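PDB 2AWA: beta sliding clamp from Streptococcus pneumoniae, which probably encircles DNA as a ring-shaped homodimer and tethers DNA polymerases and other proteins to it, giving them processivity. Local coordinates for residues L24-T29 with I66-S71; S44-D49 with L89-F94; S99-V104 with L118-S123. All blocks are in the same frame, centred on the assembly; numbering follows the deposited sequence.

Interaction 1 (L24-T29 with I66-S71); sequences LQALNT and IENFIS
N68 reaches from its strand to the helix and meets A26 and T29 with its amide nitrogen. Its CG stands anti to the backbone N (chi1 -161°), which carries the amide across to the helix. ND2 donates to the backbone O of A26 at 3.2 Å. The bond is moderately bent, 145° at the hydrogen. The donor comes to the carbonyl from the side, with a C=O...N angle of 103°, and is slightly tilted from the carbonyl plane. This O also accepts a hydrogen bond from OG1 of T30, so two side-chain groups grip it. The side chains of T29 and N68 cross at about a right angle, with T29 CB 3.6 Å from N68 ND2.

Helix 20-31 lies here against strand 64-71 of the N-terminal clamp domain. The two run nearly antiparallel, and the axes of the two short segments come within 8.7 Å. A26 turns its methyl toward the strand. Its CB sits 3.5 Å from N68 ND2 and 3.7 Å from I70 CD1. At the other end of the contact, I66 CD1 lies 3.4 Å from the backbone O of T29. L57 of the adjacent strand 54-60 also packs on A26.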
ATOM      1  N   LEU B  24     -13.974  17.962  -3.965  1.00 64.22           N
ATOM      2  CA  LEU B  24     -12.975  17.044  -3.412  1.00 65.50           C
ATOM      3  C   LEU B  24     -11.796  16.841  -4.355  1.00 65.45           C
ATOM      4  O   LEU B  24     -10.663  16.668  -3.907  1.00 66.90           O
ATOM      5  CB  LEU B  24     -13.604  15.688  -3.083  1.00 64.65           C
ATOM      6  CG  LEU B  24     -12.751  14.730  -2.252  1.00 66.87           C
ATOM      7  CD1 LEU B  24     -12.388  15.322  -0.887  1.00 70.23           C
ATOM      8  CD2 LEU B  24     -13.489  13.424  -2.062  1.00 67.28           C
ATOM      9  N   GLN B  25     -12.059  16.853  -5.656  1.00 63.71           N
ATOM     10  CA  GLN B  25     -10.996  16.662  -6.625  1.00 63.75           C
ATOM     11  C   GLN B  25     -10.066  17.858  -6.596  1.00 61.75           C
ATOM     12  O   GLN B  25      -8.877  17.708  -6.462  1.00 63.32           O
ATOM     13  CB  GLN B  25     -11.554  16.462  -8.034  1.00 65.03           C
ATOM     14  CG  GLN B  25     -10.478  16.022  -9.003  1.00 72.80           C
ATOM     15  CD  GLN B  25     -10.874  16.164 -10.443  1.00 81.05           C
ATOM     16  OE1 GLN B  25     -12.060  16.160 -10.781  1.00 89.83           O
ATOM     17  NE2 GLN B  25      -9.877  16.293 -11.314  1.00 89.34           N
ATOM     18  N   ALA B  26     -10.625  19.050  -6.716  1.00 61.73           N
ATOM     19  CA  ALA B  26      -9.859  20.278  -6.594  1.00 59.17           C
ATOM     20  C   ALA B  26      -9.046  20.344  -5.303  1.00 59.00           C
ATOM     21  O   ALA B  26      -7.883  20.752  -5.339  1.00 60.10           O
ATOM     22  CB  ALA B  26     -10.769  21.478  -6.704  1.00 58.15           C
ATOM     23  N   LEU B  27      -9.622  19.928  -4.168  1.00 58.64           N
ATOM     24  CA  LEU B  27      -8.851  19.927  -2.912  1.00 57.06           C
ATOM     25  C   LEU B  27      -7.647  18.975  -2.987  1.00 56.64           C
ATOM     26  O   LEU B  27      -6.571  19.305  -2.471  1.00 56.07           O
ATOM     27  CB  LEU B  27      -9.717  19.593  -1.699  1.00 55.94           C
ATOM     28  CG  LEU B  27     -10.758  20.664  -1.331  1.00 60.56           C
ATOM     29  CD1 LEU B  27     -11.840  20.131  -0.385  1.00 57.81           C
ATOM     30  CD2 LEU B  27     -10.121  21.921  -0.737  1.00 63.50           C
ATOM     31  N   ASN B  28      -7.837  17.822  -3.642  1.00 54.46           N
ATOM     32  CA  ASN B  28      -6.819  16.806  -3.739  1.00 55.02           C
ATOM     33  C   ASN B  28      -5.685  17.213  -4.641  1.00 58.41           C
ATOM     34  O   ASN B  28      -4.525  16.851  -4.407  1.00 60.69           O
ATOM     35  CB  ASN B  28      -7.421  15.492  -4.207  1.00 56.36           C
ATOM     36  CG  ASN B  28      -8.101  14.729  -3.076  1.00 61.98           C
ATOM     37  OD1 ASN B  28      -7.738  14.861  -1.906  1.00 66.21           O
ATOM     38  ND2 ASN B  28      -9.087  13.928  -3.425  1.00 70.36           N
ATOM     39  N   THR B  29      -6.014  17.976  -5.670  1.00 60.83           N
ATOM     40  CA  THR B  29      -5.019  18.554  -6.533  1.00 60.28           C
ATOM     41  C   THR B  29      -4.242  19.579  -5.757  1.00 60.44           C
ATOM     42  O   THR B  29      -3.028  19.614  -5.840  1.00 60.90           O
ATOM     43  CB  THR B  29      -5.672  19.238  -7.726  1.00 60.90           C
ATOM     44  OG1 THR B  29      -6.340  18.255  -8.492  1.00 61.48           O
ATOM     45  CG2 THR B  29      -4.642  19.915  -8.614  1.00 64.49           C
ATOM     46  N   ILE B  66       0.282  25.855  -5.570  1.00 61.59           N
ATOM     47  CA  ILE B  66      -0.812  25.568  -6.493  1.00 61.23           C
ATOM     48  C   ILE B  66      -1.982  26.505  -6.201  1.00 60.82           C
ATOM     49  O   ILE B  66      -2.385  26.666  -5.046  1.00 59.53           O
ATOM     50  CB  ILE B  66      -1.274  24.105  -6.361  1.00 59.61           C
ATOM     51  CG1 ILE B  66      -0.182  23.176  -6.871  1.00 62.35           C
ATOM     52  CG2 ILE B  66      -2.536  23.873  -7.144  1.00 62.08           C
ATOM     53  CD1 ILE B  66      -0.432  21.691  -6.577  1.00 61.01           C
ATOM     54  N   GLU B  67      -2.502  27.131  -7.252  1.00 61.90           N
ATOM     55  CA  GLU B  67      -3.774  27.835  -7.187  1.00 62.80           C
ATOM     56  C   GLU B  67      -4.760  27.152  -8.107  1.00 62.95           C
ATOM     57  O   GLU B  67      -4.690  27.284  -9.324  1.00 63.78           O
ATOM     58  CB  GLU B  67      -3.640  29.258  -7.644  1.00 63.12           C
ATOM     59  CG  GLU B  67      -2.652  30.073  -6.891  1.00 69.40           C
ATOM     60  CD  GLU B  67      -2.764  31.525  -7.268  1.00 71.21           C
ATOM     61  OE1 GLU B  67      -3.735  31.857  -7.986  1.00 77.38           O
ATOM     62  OE2 GLU B  67      -1.900  32.326  -6.849  1.00 77.89           O
ATOM     63  N   ASN B  68      -5.684  26.417  -7.509  1.00 64.34           N
ATOM     64  CA  ASN B  68      -6.726  25.719  -8.246  1.00 63.30           C
ATOM     65  C   ASN B  68      -8.066  26.446  -8.103  1.00 61.22           C
ATOM     66  O   ASN B  68      -8.655  26.498  -7.032  1.00 58.21           O
ATOM     67  CB  ASN B  68      -6.832  24.305  -7.701  1.00 64.50           C
ATOM     68  CG  ASN B  68      -7.523  23.377  -8.628  1.00 61.47           C
ATOM     69  OD1 ASN B  68      -7.884  23.724  -9.757  1.00 66.87           O
ATOM     70  ND2 ASN B  68      -7.716  22.169  -8.161  1.00 57.69           N
ATOM     71  N   PHE B  69      -8.534  26.985  -9.212  1.00 60.16           N
ATOM     72  CA  PHE B  69      -9.747  27.781  -9.261  1.00 59.84           C
ATOM     73  C   PHE B  69     -10.949  26.958  -9.767  1.00 59.78           C
ATOM     74  O   PHE B  69     -10.858  26.273 -10.781  1.00 59.20           O
ATOM     75  CB  PHE B  69      -9.449  28.968 -10.182  1.00 58.72           C
ATOM     76  CG  PHE B  69     -10.625  29.783 -10.550  1.00 52.98           C
ATOM     77  CD1 PHE B  69     -11.182  30.670  -9.644  1.00 59.69           C
ATOM     78  CD2 PHE B  69     -11.147  29.723 -11.834  1.00 57.46           C
ATOM     79  CE1 PHE B  69     -12.267  31.483 -10.006  1.00 59.41           C
ATOM     80  CE2 PHE B  69     -12.221  30.537 -12.205  1.00 54.81           C
ATOM     81  CZ  PHE B  69     -12.779  31.414 -11.283  1.00 54.69           C
ATOM     82  N   ILE B  70     -12.062  27.022  -9.042  1.00 60.82           N
ATOM     83  CA  ILE B  70     -13.342  26.476  -9.506  1.00 62.92           C
ATOM     84  C   ILE B  70     -14.256  27.646  -9.813  1.00 62.33           C
ATOM     85  O   ILE B  70     -14.646  28.355  -8.907  1.00 63.04           O
ATOM     86  CB  ILE B  70     -14.037  25.617  -8.411  1.00 63.51           C
ATOM     87  CG1 ILE B  70     -13.092  24.568  -7.861  1.00 61.83           C
ATOM     88  CG2 ILE B  70     -15.297  24.955  -8.964  1.00 64.65           C
ATOM     89  CD1 ILE B  70     -13.550  23.962  -6.545  1.00 64.18           C
ATOM     90  N   SER B  71     -14.600  27.863 -11.073  1.00 64.75           N
ATOM     91  CA  SER B  71     -15.489  28.986 -11.421  1.00 66.17           C
ATOM     92  C   SER B  71     -16.975  28.669 -11.167  1.00 67.74           C
ATOM     93  O   SER B  71     -17.432  27.536 -11.373  1.00 65.35           O
ATOM     94  CB  SER B  71     -15.325  29.394 -12.879  1.00 64.87           C
ATOM     95  OG  SER B  71     -16.289  28.755 -13.682  1.00 66.96           O
TER

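Interaction 2 (S44-D49 with L89-F94); sequences STVKID and LEASFF
A strand-to-helix junction at one end of an antiparallel sheet that the N-terminal domain shares with the central domain brings S44-D49 and L89-F94 together. Strand 85-90, outermost there within the chain, pairs antiparallel with strand 45-50 and leads into helix 91-100. V46 and L89 form a hydrogen-bonded pair: V46 N gives to L89 O at 2.8 Å, and L89 N gives to V46 O at 3.0 Å. T45 and E90 follow as a non-hydrogen-bonded pair whose side chains diverge. A91 N in the first turn of the helix donates to S44 O in a nearly straight bond, 167° at the hydrogen.

The face bearing V46, I48 and L89 is apolar. I48 CD1 lies 3.7 Å from L89 CD1, and I48 meets F94 tip to tip. L89 CD1 sits over the centre of one face of the F94 ring, 3.6 Å above its plane. V46 CG1 packs on A91 CB at 4.0 Å. F108 of strand 105-111 touches I48, L89 and F94.

E90 holds the N-cap position, and its side chain bends at chi2 (-73°), bringing the carboxylate back to S44. There S44 OG donates to the syn lone pair of E90 OE1 at 2.6 Å.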
ATOM      1  N   SER B  44       0.601  24.122   6.329  1.00 59.26           N
ATOM      2  CA  SER B  44      -0.207  22.888   6.350  1.00 58.85           C
ATOM      3  C   SER B  44      -1.705  23.126   6.043  1.00 59.86           C
ATOM      4  O   SER B  44      -2.469  22.185   5.847  1.00 59.22           O
ATOM      5  CB  SER B  44      -0.070  22.185   7.696  1.00 57.72           C
ATOM      6  OG  SER B  44      -0.633  22.951   8.757  1.00 59.16           O
ATOM      7  N   THR B  45      -2.122  24.383   5.998  1.00 60.73           N
ATOM      8  CA  THR B  45      -3.506  24.706   5.732  1.00 61.34           C
ATOM      9  C   THR B  45      -3.709  24.878   4.247  1.00 60.33           C
ATOM     10  O   THR B  45      -2.772  25.206   3.543  1.00 62.84           O
ATOM     11  CB  THR B  45      -3.956  26.025   6.463  1.00 63.09           C
ATOM     12  OG1 THR B  45      -3.278  27.170   5.912  1.00 59.79           O
ATOM     13  CG2 THR B  45      -3.682  25.932   7.947  1.00 61.23           C
ATOM     14  N   VAL B  46      -4.927  24.616   3.782  1.00 59.69           N
ATOM     15  CA  VAL B  46      -5.369  25.107   2.497  1.00 60.85           C
ATOM     16  C   VAL B  46      -6.061  26.426   2.746  1.00 61.82           C
ATOM     17  O   VAL B  46      -6.655  26.623   3.806  1.00 62.38           O
ATOM     18  CB  VAL B  46      -6.306  24.141   1.746  1.00 61.94           C
ATOM     19  CG1 VAL B  46      -7.450  23.630   2.628  1.00 63.16           C
ATOM     20  CG2 VAL B  46      -6.842  24.806   0.463  1.00 59.69           C
ATOM     21  N   LYS B  47      -5.927  27.333   1.782  1.00 62.62           N
ATOM     22  CA  LYS B  47      -6.524  28.653   1.829  1.00 62.97           C
ATOM     23  C   LYS B  47      -7.611  28.671   0.797  1.00 63.78           C
ATOM     24  O   LYS B  47      -7.407  28.201  -0.318  1.00 63.63           O
ATOM     25  CB  LYS B  47      -5.482  29.726   1.508  1.00 64.11           C
ATOM     26  CG  LYS B  47      -6.030  31.125   1.230  1.00 65.04           C
ATOM     27  CD  LYS B  47      -4.925  32.153   1.398  1.00 69.17           C
ATOM     28  CE  LYS B  47      -5.072  33.350   0.475  1.00 68.59           C
ATOM     29  NZ  LYS B  47      -6.265  34.143   0.787  1.00 72.38           N
ATOM     30  N   ILE B  48      -8.756  29.232   1.179  1.00 65.62           N
ATOM     31  CA  ILE B  48      -9.972  29.202   0.376  1.00 65.98           C
ATOM     32  C   ILE B  48     -10.500  30.612   0.195  1.00 67.22           C
ATOM     33  O   ILE B  48     -11.137  31.161   1.101  1.00 69.24           O
ATOM     34  CB  ILE B  48     -11.050  28.345   1.058  1.00 66.11           C
ATOM     35  CG1 ILE B  48     -10.551  26.918   1.215  1.00 64.17           C
ATOM     36  CG2 ILE B  48     -12.355  28.335   0.255  1.00 66.83           C
ATOM     37  CD1 ILE B  48     -11.362  26.142   2.181  1.00 66.95           C
ATOM     38  N   ASP B  49     -10.223  31.189  -0.969  1.00 67.45           N
ATOM     39  CA  ASP B  49     -10.727  32.505  -1.341  1.00 68.94           C
ATOM     40  C   ASP B  49     -11.990  32.332  -2.152  1.00 68.87           C
ATOM     41  O   ASP B  49     -12.019  31.541  -3.085  1.00 70.07           O
ATOM     42  CB  ASP B  49      -9.707  33.259  -2.189  1.00 70.29           C
ATOM     43  CG  ASP B  49      -8.697  34.013  -1.352  1.00 78.01           C
ATOM     44  OD1 ASP B  49      -9.116  34.939  -0.607  1.00 89.09           O
ATOM     45  OD2 ASP B  49      -7.489  33.694  -1.457  1.00 82.97           O
ATOM     46  N   LEU B  89      -8.085  26.270   6.454  1.00 59.46           N
ATOM     47  CA  LEU B  89      -8.391  25.026   7.156  1.00 59.21           C
ATOM     48  C   LEU B  89      -7.200  24.078   7.077  1.00 59.15           C
ATOM     49  O   LEU B  89      -6.466  24.085   6.097  1.00 57.86           O
ATOM     50  CB  LEU B  89      -9.607  24.372   6.536  1.00 59.25           C
ATOM     51  CG  LEU B  89     -10.916  25.150   6.656  1.00 58.15           C
ATOM     52  CD1 LEU B  89     -11.890  24.792   5.548  1.00 53.73           C
ATOM     53  CD2 LEU B  89     -11.525  24.893   8.020  1.00 62.13           C
ATOM     54  N   GLU B  90      -6.991  23.275   8.109  1.00 58.76           N
ATOM     55  CA  GLU B  90      -5.955  22.252   8.034  1.00 60.15           C
ATOM     56  C   GLU B  90      -6.351  21.274   6.948  1.00 60.82           C
ATOM     57  O   GLU B  90      -7.415  20.655   6.997  1.00 64.24           O
ATOM     58  CB  GLU B  90      -5.761  21.553   9.359  1.00 58.86           C
ATOM     59  CG  GLU B  90      -5.184  22.473  10.428  1.00 63.46           C
ATOM     60  CD  GLU B  90      -3.700  22.802  10.229  1.00 73.51           C
ATOM     61  OE1 GLU B  90      -3.031  22.136   9.399  1.00 74.96           O
ATOM     62  OE2 GLU B  90      -3.199  23.721  10.927  1.00 79.97           O
ATOM     63  N   ALA B  91      -5.494  21.167   5.948  1.00 58.67           N
ATOM     64  CA  ALA B  91      -5.855  20.530   4.703  1.00 57.87           C
ATOM     65  C   ALA B  91      -6.174  19.048   4.838  1.00 57.50           C
ATOM     66  O   ALA B  91      -7.231  18.627   4.422  1.00 59.61           O
ATOM     67  CB  ALA B  91      -4.764  20.788   3.632  1.00 56.49           C
ATOM     68  N   SER B  92      -5.287  18.247   5.407  1.00 59.79           N
ATOM     69  CA  SER B  92      -5.565  16.803   5.536  1.00 60.88           C
ATOM     70  C   SER B  92      -6.909  16.544   6.172  1.00 61.44           C
ATOM     71  O   SER B  92      -7.754  15.860   5.599  1.00 64.30           O
ATOM     72  CB  SER B  92      -4.511  16.106   6.369  1.00 58.52           C
ATOM     73  OG  SER B  92      -3.355  15.933   5.607  1.00 64.66           O
ATOM     74  N   PHE B  93      -7.103  17.106   7.359  1.00 60.39           N
ATOM     75  CA  PHE B  93      -8.325  16.881   8.102  1.00 59.64           C
ATOM     76  C   PHE B  93      -9.560  17.297   7.287  1.00 60.18           C
ATOM     77  O   PHE B  93     -10.483  16.511   7.105  1.00 59.28           O
ATOM     78  CB  PHE B  93      -8.271  17.623   9.430  1.00 58.71           C
ATOM     79  CG  PHE B  93      -9.341  17.222  10.365  1.00 60.69           C
ATOM     80  CD1 PHE B  93      -9.413  15.920  10.816  1.00 63.77           C
ATOM     81  CD2 PHE B  93     -10.288  18.125  10.793  1.00 65.36           C
ATOM     82  CE1 PHE B  93     -10.414  15.519  11.671  1.00 60.71           C
ATOM     83  CE2 PHE B  93     -11.291  17.724  11.652  1.00 65.56           C
ATOM     84  CZ  PHE B  93     -11.346  16.413  12.091  1.00 61.82           C
ATOM     85  N   PHE B  94      -9.550  18.526   6.776  1.00 60.17           N
ATOM     86  CA  PHE B  94     -10.677  19.074   6.047  1.00 60.29           C
ATOM     87  C   PHE B  94     -11.037  18.152   4.917  1.00 60.62           C
ATOM     88  O   PHE B  94     -12.207  17.748   4.769  1.00 61.54           O
ATOM     89  CB  PHE B  94     -10.331  20.460   5.492  1.00 61.04           C
ATOM     90  CG  PHE B  94     -11.401  21.055   4.627  1.00 58.94           C
ATOM     91  CD1 PHE B  94     -12.703  21.170   5.086  1.00 61.14           C
ATOM     92  CD2 PHE B  94     -11.099  21.527   3.355  1.00 65.48           C
ATOM     93  CE1 PHE B  94     -13.694  21.741   4.287  1.00 64.98           C
ATOM     94  CE2 PHE B  94     -12.076  22.114   2.552  1.00 62.01           C
ATOM     95  CZ  PHE B  94     -13.374  22.212   3.013  1.00 63.37           C
TER

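Interaction 3 (S99-V104 with L118-S123); sequences SSLPDV and LTSGKS
L101-D103 form a link leaving helix 91-100, extended at L101 and D103 but turned at P102. It passes beside the end of strand 115-120. That strand reverses through a type II' beta turn from S120 to S123. S120 and S123 close the turn with two backbone hydrogen bonds, and G121 takes the positive phi (74°) of its second position. The nearest CA atoms across the segments are those of D103 and S120, 5.5 Å apart.

S120 OG stands anti to the backbone N (chi1 173°) and points at the link. It accepts a hydrogen bond from D103 N at 3.2 Å, with 153° at the hydrogen. The same OG lies 3.5 Å from L101 CB and 3.4 Å from P102 CD, so a small polar group is packed among carbon atoms. P102 lies along the turn, with its CG 3.4 Å from S120 O. D103 places OD2 3.5 Å from G121 CA. L101 runs beside S120 CB, and its CD1 comes within 4.5 Å of L118 CB. L106 packs on both leucines from strand 105-111.

On the dimer side, R289 of the second subunit bonds to S100 O and packs on P102 and S123. S123 also pairs antiparallel with a strand of that subunit, carrying the sheet across the interface. Such sheet continuation between subunits is typical of the ring-shaped, head-to-tail dimer of beta sliding clamps.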
ATOM      1  N   SER B  99     -14.619  14.346   2.176  1.00 61.26           N
ATOM      2  CA  SER B  99     -14.661  13.010   1.625  1.00 61.43           C
ATOM      3  C   SER B  99     -15.646  12.080   2.371  1.00 61.82           C
ATOM      4  O   SER B  99     -16.258  11.200   1.765  1.00 63.12           O
ATOM      5  CB  SER B  99     -13.245  12.443   1.644  1.00 60.71           C
ATOM      6  OG  SER B  99     -13.256  11.074   1.349  1.00 65.44           O
ATOM      7  N   SER B 100     -15.802  12.277   3.677  1.00 61.45           N
ATOM      8  CA  SER B 100     -16.707  11.458   4.475  1.00 61.43           C
ATOM      9  C   SER B 100     -18.197  11.844   4.374  1.00 61.02           C
ATOM     10  O   SER B 100     -19.045  11.105   4.845  1.00 60.87           O
ATOM     11  CB  SER B 100     -16.291  11.533   5.940  1.00 62.49           C
ATOM     12  OG  SER B 100     -16.741  12.749   6.523  1.00 65.96           O
ATOM     13  N   LEU B 101     -18.515  12.991   3.791  1.00 59.96           N
ATOM     14  CA  LEU B 101     -19.893  13.481   3.766  1.00 61.82           C
ATOM     15  C   LEU B 101     -20.783  12.615   2.869  1.00 63.14           C
ATOM     16  O   LEU B 101     -20.306  12.076   1.871  1.00 63.56           O
ATOM     17  CB  LEU B 101     -19.934  14.943   3.311  1.00 60.43           C
ATOM     18  CG  LEU B 101     -19.201  15.896   4.265  1.00 65.01           C
ATOM     19  CD1 LEU B 101     -19.051  17.302   3.675  1.00 70.25           C
ATOM     20  CD2 LEU B 101     -19.891  15.951   5.634  1.00 65.23           C
ATOM     21  N   PRO B 102     -22.076  12.466   3.228  1.00 64.95           N
ATOM     22  CA  PRO B 102     -22.939  11.495   2.549  1.00 64.71           C
ATOM     23  C   PRO B 102     -23.534  11.918   1.207  1.00 65.34           C
ATOM     24  O   PRO B 102     -23.738  11.055   0.363  1.00 66.07           O
ATOM     25  CB  PRO B 102     -24.053  11.249   3.570  1.00 63.41           C
ATOM     26  CG  PRO B 102     -24.157  12.493   4.332  1.00 64.75           C
ATOM     27  CD  PRO B 102     -22.801  13.172   4.304  1.00 66.46           C
ATOM     28  N   ASP B 103     -23.794  13.211   1.005  1.00 66.32           N
ATOM     29  CA  ASP B 103     -24.570  13.692  -0.164  1.00 67.00           C
ATOM     30  C   ASP B 103     -23.717  14.256  -1.308  1.00 67.38           C
ATOM     31  O   ASP B 103     -22.550  14.602  -1.124  1.00 70.97           O
ATOM     32  CB  ASP B 103     -25.606  14.743   0.275  1.00 66.18           C
ATOM     33  CG  ASP B 103     -26.927  14.113   0.788  1.00 74.10           C
ATOM     34  OD1 ASP B 103     -26.928  12.939   1.248  1.00 71.06           O
ATOM     35  OD2 ASP B 103     -27.978  14.807   0.726  1.00 81.10           O
ATOM     36  N   VAL B 104     -24.334  14.351  -2.482  1.00 65.50           N
ATOM     37  CA  VAL B 104     -23.694  14.791  -3.725  1.00 64.62           C
ATOM     38  C   VAL B 104     -23.247  16.266  -3.710  1.00 64.23           C
ATOM     39  O   VAL B 104     -22.271  16.630  -4.366  1.00 63.79           O
ATOM     40  CB  VAL B 104     -24.661  14.542  -4.939  1.00 65.45           C
ATOM     41  CG1 VAL B 104     -24.282  15.374  -6.171  1.00 68.64           C
ATOM     42  CG2 VAL B 104     -24.692  13.068  -5.303  1.00 65.63           C
ATOM     43  N   LEU B 118     -20.173  22.620   7.791  1.00 63.27           N
ATOM     44  CA  LEU B 118     -20.369  21.850   6.562  1.00 61.71           C
ATOM     45  C   LEU B 118     -21.660  21.062   6.662  1.00 61.40           C
ATOM     46  O   LEU B 118     -21.740  20.105   7.404  1.00 61.53           O
ATOM     47  CB  LEU B 118     -19.198  20.888   6.336  1.00 61.85           C
ATOM     48  CG  LEU B 118     -17.823  21.541   6.148  1.00 59.75           C
ATOM     49  CD1 LEU B 118     -16.714  20.524   6.290  1.00 61.45           C
ATOM     50  CD2 LEU B 118     -17.718  22.243   4.815  1.00 59.15           C
ATOM     51  N   THR B 119     -22.678  21.456   5.910  1.00 63.41           N
ATOM     52  CA  THR B 119     -23.927  20.698   5.899  1.00 64.15           C
ATOM     53  C   THR B 119     -24.023  19.874   4.622  1.00 63.28           C
ATOM     54  O   THR B 119     -23.830  20.389   3.513  1.00 64.44           O
ATOM     55  CB  THR B 119     -25.159  21.604   6.049  1.00 65.26           C
ATOM     56  OG1 THR B 119     -24.926  22.550   7.101  1.00 69.42           O
ATOM     57  CG2 THR B 119     -26.402  20.771   6.383  1.00 61.70           C
ATOM     58  N   SER B 120     -24.301  18.589   4.802  1.00 61.08           N
ATOM     59  CA  SER B 120     -24.421  17.653   3.712  1.00 60.43           C
ATOM     60  C   SER B 120     -25.416  16.594   4.137  1.00 61.12           C
ATOM     61  O   SER B 120     -25.084  15.686   4.890  1.00 63.53           O
ATOM     62  CB  SER B 120     -23.074  17.022   3.422  1.00 59.85           C
ATOM     63  OG  SER B 120     -23.198  15.993   2.470  1.00 64.33           O
ATOM     64  N   GLY B 121     -26.641  16.717   3.655  1.00 60.65           N
ATOM     65  CA  GLY B 121     -27.712  15.845   4.066  1.00 61.85           C
ATOM     66  C   GLY B 121     -28.164  16.188   5.469  1.00 62.42           C
ATOM     67  O   GLY B 121     -28.366  17.356   5.799  1.00 63.51           O
ATOM     68  N   LYS B 122     -28.313  15.164   6.296  1.00 62.59           N
ATOM     69  CA  LYS B 122     -28.693  15.344   7.687  1.00 62.22           C
ATOM     70  C   LYS B 122     -27.450  15.417   8.569  1.00 61.68           C
ATOM     71  O   LYS B 122     -27.536  15.357   9.781  1.00 59.32           O
ATOM     72  CB  LYS B 122     -29.608  14.199   8.119  1.00 61.79           C
ATOM     73  CG  LYS B 122     -30.882  14.103   7.284  1.00 62.88           C
ATOM     74  CD  LYS B 122     -32.053  13.525   8.069  1.00 65.30           C
ATOM     75  CE  LYS B 122     -33.396  13.805   7.392  1.00 66.75           C
ATOM     76  N   SER B 123     -26.290  15.566   7.940  1.00 63.77           N
ATOM     77  CA  SER B 123     -25.020  15.561   8.649  1.00 64.99           C
ATOM     78  C   SER B 123     -24.415  16.969   8.654  1.00 64.20           C
ATOM     79  O   SER B 123     -24.140  17.534   7.596  1.00 62.38           O
ATOM     80  CB  SER B 123     -24.075  14.551   7.994  1.00 64.80           C
ATOM     81  OG  SER B 123     -22.776  14.644   8.540  1.00 67.61           O
TER

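In the fold
All three contacts lie within the N-terminal clamp domain. Interactions 1 and 2 are largely buried and reach the same antiparallel sheet. Interaction 1 lays helix 20-31 along strand 64-71, whereas interaction 2 pairs the sheet's edge strand and starts helix 91-100. Interaction 3 begins where that helix ends, is partly buried and lies beside the second subunit. The two helices join the contacts: L27 packs on F94 between interactions 1 and 2, and L24 on S99 between 1 and 3. F94 also touches L118. The chemistry changes with place: one side-chain amide hydrogen bond amid apolar packing, then backbone pairing over an apolar core, then a serine hydroxyl holding the link to the turn beside the interface.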